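Local coordinates for carboxypeptidase A inhibitor (Ascaris suum, PDB 3FJU), which inhibits carboxypeptidase A, a zinc metalloprotease, as a secreted protein of a parasitic roundworm belonging to protease inhibitor family I44, at residues Q48-E53 with G59-L64. Numbering follows the deposited sequence.
Sequences QVWAHE and GCCWDL. Unlike the reference sequence in segment 59-64: Gly59 (reference Leu), Cys60 (reference Pro), Cys61 (reference Trp), Trp62 (reference Gly), Asp63 (reference Leu).
In the disulfide-rich C-terminal half of the inhibitor, strand 60-62 of a two-stranded antiparallel sheet meets the loop that leads into its partner strand 55-57: Cys61 packs against Trp50 of segment 48-53. The indole comes to the cysteine with the outer end of its six-membered ring, CZ3 lying 3.8 Å from CB of Cys61. CG of Trp50 is anti to the carbonyl carbon (chi1 -65°), and this turns the six-membered ring toward strand 60-62; from the loop's own side, CG2 of Val49 sits over one ring face, offset toward the rim. SG of Cys61, disulfide-bonded to Cys47, the residue just before segment 48-53, makes an oblique sulfur-aromatic contact, 5.2 Å from the centroid of the six-membered ring of Trp50 and 73° off its normal. No direct hydrogen bond joins the segments; water bridges the gap instead. One water donates to His52 O and to Asp63 OD1, at 2.8 and 2.9 Å, while a second accepts from the backbone N of Leu64 and lies near both Glu53 O and Asp63 OD1. Asp63 OD2 is hydrogen-bonded to an aromatic side chain of the other protein chain in the complex, whose backbone also hydrogen-bonds Glu53 OE1. Beside the second water, Leu64 CD2 rests 3.5 Å from Glu53 O.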
ATOM      1  N   GLN B  48      10.229  18.137  11.622  1.00 12.79           N
ATOM      2  CA  GLN B  48      10.969  17.306  12.591  1.00 13.07           C
ATOM      3  C   GLN B  48      10.256  17.060  13.932  1.00 13.30           C
ATOM      4  O   GLN B  48      10.743  16.272  14.758  1.00 14.53           O
ATOM      5  CB  GLN B  48      12.371  17.914  12.835  1.00 14.08           C
ATOM      6  CG  GLN B  48      12.331  19.219  13.655  1.00 17.77           C
ATOM      7  CD  GLN B  48      13.713  19.834  13.906  1.00 23.34           C
ATOM      8  OE1 GLN B  48      14.563  19.226  14.569  1.00 27.13           O
ATOM      9  NE2 GLN B  48      13.932  21.050  13.392  1.00 25.14           N
ATOM     10  N   VAL B  49       9.110  17.704  14.161  1.00 12.71           N
ATOM     11  CA  VAL B  49       8.474  17.632  15.489  1.00 13.74           C
ATOM     12  C   VAL B  49       7.913  16.256  15.778  1.00 13.59           C
ATOM     13  O   VAL B  49       7.618  15.939  16.931  1.00 15.01           O
ATOM     14  CB  VAL B  49       7.384  18.703  15.730  1.00 14.20           C
ATOM     15  CG1 VAL B  49       8.031  20.054  16.003  1.00 16.14           C
ATOM     16  CG2 VAL B  49       6.413  18.768  14.581  1.00 14.53           C
ATOM     17  N   TRP B  50       7.737  15.447  14.733  1.00 13.56           N
ATOM     18  CA  TRP B  50       7.272  14.076  14.934  1.00 12.93           C
ATOM     19  C   TRP B  50       8.466  13.141  15.060  1.00 13.05           C
ATOM     20  O   TRP B  50       9.349  13.113  14.191  1.00 13.94           O
ATOM     21  CB  TRP B  50       6.380  13.614  13.776  1.00 13.07           C
ATOM     22  CG  TRP B  50       5.090  14.369  13.659  1.00 12.81           C
ATOM     23  CD1 TRP B  50       3.896  14.031  14.224  1.00 13.56           C
ATOM     24  CD2 TRP B  50       4.855  15.566  12.902  1.00 13.99           C
ATOM     25  NE1 TRP B  50       2.925  14.946  13.879  1.00 12.80           N
ATOM     26  CE2 TRP B  50       3.490  15.904  13.073  1.00 13.88           C
ATOM     27  CE3 TRP B  50       5.668  16.385  12.099  1.00 14.81           C
ATOM     28  CZ2 TRP B  50       2.916  17.027  12.469  1.00 15.91           C
ATOM     29  CZ3 TRP B  50       5.092  17.502  11.496  1.00 15.47           C
ATOM     30  CH2 TRP B  50       3.733  17.809  11.692  1.00 14.26           C
ATOM     31  N   ALA B  51       8.488  12.369  16.137  1.00 13.11           N
ATOM     32  CA  ALA B  51       9.473  11.303  16.289  1.00 13.14           C
ATOM     33  C   ALA B  51       9.404  10.309  15.118  1.00 12.66           C
ATOM     34  O   ALA B  51      10.431   9.797  14.656  1.00 13.77           O
ATOM     35  CB  ALA B  51       9.239  10.594  17.569  1.00 13.22           C
ATOM     36  N   HIS B  52       8.204  10.058  14.619  1.00 10.96           N
ATOM     37  CA  HIS B  52       8.071   9.186  13.450  1.00 10.31           C
ATOM     38  C   HIS B  52       8.226  10.064  12.232  1.00  9.74           C
ATOM     39  O   HIS B  52       7.368  10.905  11.947  1.00 10.30           O
ATOM     40  CB  HIS B  52       6.733   8.459  13.495  1.00  9.59           C
ATOM     41  CG  HIS B  52       6.641   7.540  14.656  1.00 10.20           C
ATOM     42  ND1 HIS B  52       7.356   6.368  14.714  1.00 10.33           N
ATOM     43  CD2 HIS B  52       6.006   7.657  15.844  1.00 11.56           C
ATOM     44  CE1 HIS B  52       7.126   5.768  15.867  1.00 10.60           C
ATOM     45  NE2 HIS B  52       6.304   6.526  16.569  1.00 10.17           N
ATOM     46  N   GLU B  53       9.360   9.898  11.561  1.00  9.68           N
ATOM     47  CA  GLU B  53       9.779  10.742  10.432  1.00  9.46           C
ATOM     48  C   GLU B  53       8.658  11.117   9.470  1.00  9.76           C
ATOM     49  O   GLU B  53       7.997  10.254   8.920  1.00  9.07           O
ATOM     50  CB  GLU B  53      10.916  10.053   9.669  1.00  9.89           C
ATOM     51  CG  GLU B  53      11.532  10.863   8.512  1.00 10.42           C
ATOM     52  CD  GLU B  53      12.429  10.019   7.585  1.00 12.45           C
ATOM     53  OE1 GLU B  53      12.772   8.855   7.924  1.00 12.48           O
ATOM     54  OE2 GLU B  53      12.792  10.543   6.494  1.00 14.82           O
ATOM     55  N   GLY B  59       4.668  21.437  -0.062  1.00 11.82           N
ATOM     56  CA  GLY B  59       4.333  22.517   0.856  1.00 11.11           C
ATOM     57  C   GLY B  59       3.716  22.119   2.184  1.00 10.69           C
ATOM     58  O   GLY B  59       3.428  22.997   2.999  1.00 10.31           O
ATOM     59  N   CYS B  60       3.503  20.813   2.407  1.00 10.45           N
ATOM     60  CA  CYS B  60       2.961  20.308   3.686  1.00 10.57           C
ATOM     61  C   CYS B  60       3.788  19.149   4.270  1.00 10.08           C
ATOM     62  O   CYS B  60       4.483  18.452   3.532  1.00  9.89           O
ATOM     63  CB  CYS B  60       1.518  19.821   3.488  1.00 10.33           C
ATOM     64  SG  CYS B  60       0.391  21.003   2.641  1.00 11.83           S
ATOM     65  N   CYS B  61       3.704  18.941   5.588  1.00  9.35           N
ATOM     66  CA  CYS B  61       4.397  17.819   6.245  1.00  9.01           C
ATOM     67  C   CYS B  61       3.644  16.513   6.040  1.00  9.28           C
ATOM     68  O   CYS B  61       2.610  16.295   6.660  1.00  8.94           O
ATOM     69  CB  CYS B  61       4.571  18.078   7.744  1.00  8.79           C
ATOM     70  SG  CYS B  61       5.755  19.414   8.096  1.00 10.67           S
ATOM     71  N   TRP B  62       4.166  15.678   5.144  1.00  8.83           N
ATOM     72  CA  TRP B  62       3.537  14.392   4.763  1.00  9.02           C
ATOM     73  C   TRP B  62       4.132  13.214   5.510  1.00  8.49           C
ATOM     74  O   TRP B  62       5.305  13.216   5.867  1.00  8.34           O
ATOM     75  CB  TRP B  62       3.809  14.127   3.276  1.00  8.85           C
ATOM     76  CG  TRP B  62       2.904  14.852   2.294  1.00  9.59           C
ATOM     77  CD1 TRP B  62       2.494  16.173   2.325  1.00  9.40           C
ATOM     78  CD2 TRP B  62       2.346  14.291   1.115  1.00  9.21           C
ATOM     79  NE1 TRP B  62       1.704  16.439   1.241  1.00 10.20           N
ATOM     80  CE2 TRP B  62       1.595  15.301   0.482  1.00 10.21           C
ATOM     81  CE3 TRP B  62       2.394  13.008   0.533  1.00 10.79           C
ATOM     82  CZ2 TRP B  62       0.907  15.078  -0.718  1.00  9.62           C
ATOM     83  CZ3 TRP B  62       1.716  12.786  -0.658  1.00 11.96           C
ATOM     84  CH2 TRP B  62       0.978  13.817  -1.273  1.00 10.76           C
ATOM     85  N   ASP B  63       3.321  12.183   5.721  1.00  7.65           N
ATOM     86  CA  ASP B  63       3.880  10.880   6.069  1.00  7.84           C
ATOM     87  C   ASP B  63       4.478  10.187   4.848  1.00  7.83           C
ATOM     88  O   ASP B  63       4.149  10.521   3.703  1.00  8.22           O
ATOM     89  CB  ASP B  63       2.785   9.972   6.642  1.00  8.27           C
ATOM     90  CG  ASP B  63       2.511  10.246   8.112  1.00  9.36           C
ATOM     91  OD1 ASP B  63       3.478  10.183   8.882  1.00  8.72           O
ATOM     92  OD2 ASP B  63       1.335  10.470   8.515  1.00  9.76           O
ATOM     93  N   LEU B  64       5.324   9.186   5.101  1.00  7.73           N
ATOM     94  CA  LEU B  64       5.708   8.224   4.063  1.00  7.55           C
ATOM     95  C   LEU B  64       4.578   7.212   4.015  1.00  7.72           C
ATOM     96  O   LEU B  64       4.158   6.692   5.058  1.00  8.12           O
ATOM     97  CB  LEU B  64       7.036   7.544   4.400  1.00  8.19           C
ATOM     98  CG  LEU B  64       8.318   8.397   4.360  1.00  8.63           C
ATOM     99  CD1 LEU B  64       8.384   9.157   3.015  1.00  9.61           C
ATOM    100  CD2 LEU B  64       8.476   9.376   5.561  1.00  8.63           C
TER
HETATM  101  O   HOH W   1       4.664  10.455  11.546  1.00 12.71           O
HETATM  102  O   HOH W   2       5.752   8.984   8.040  1.00  7.61           O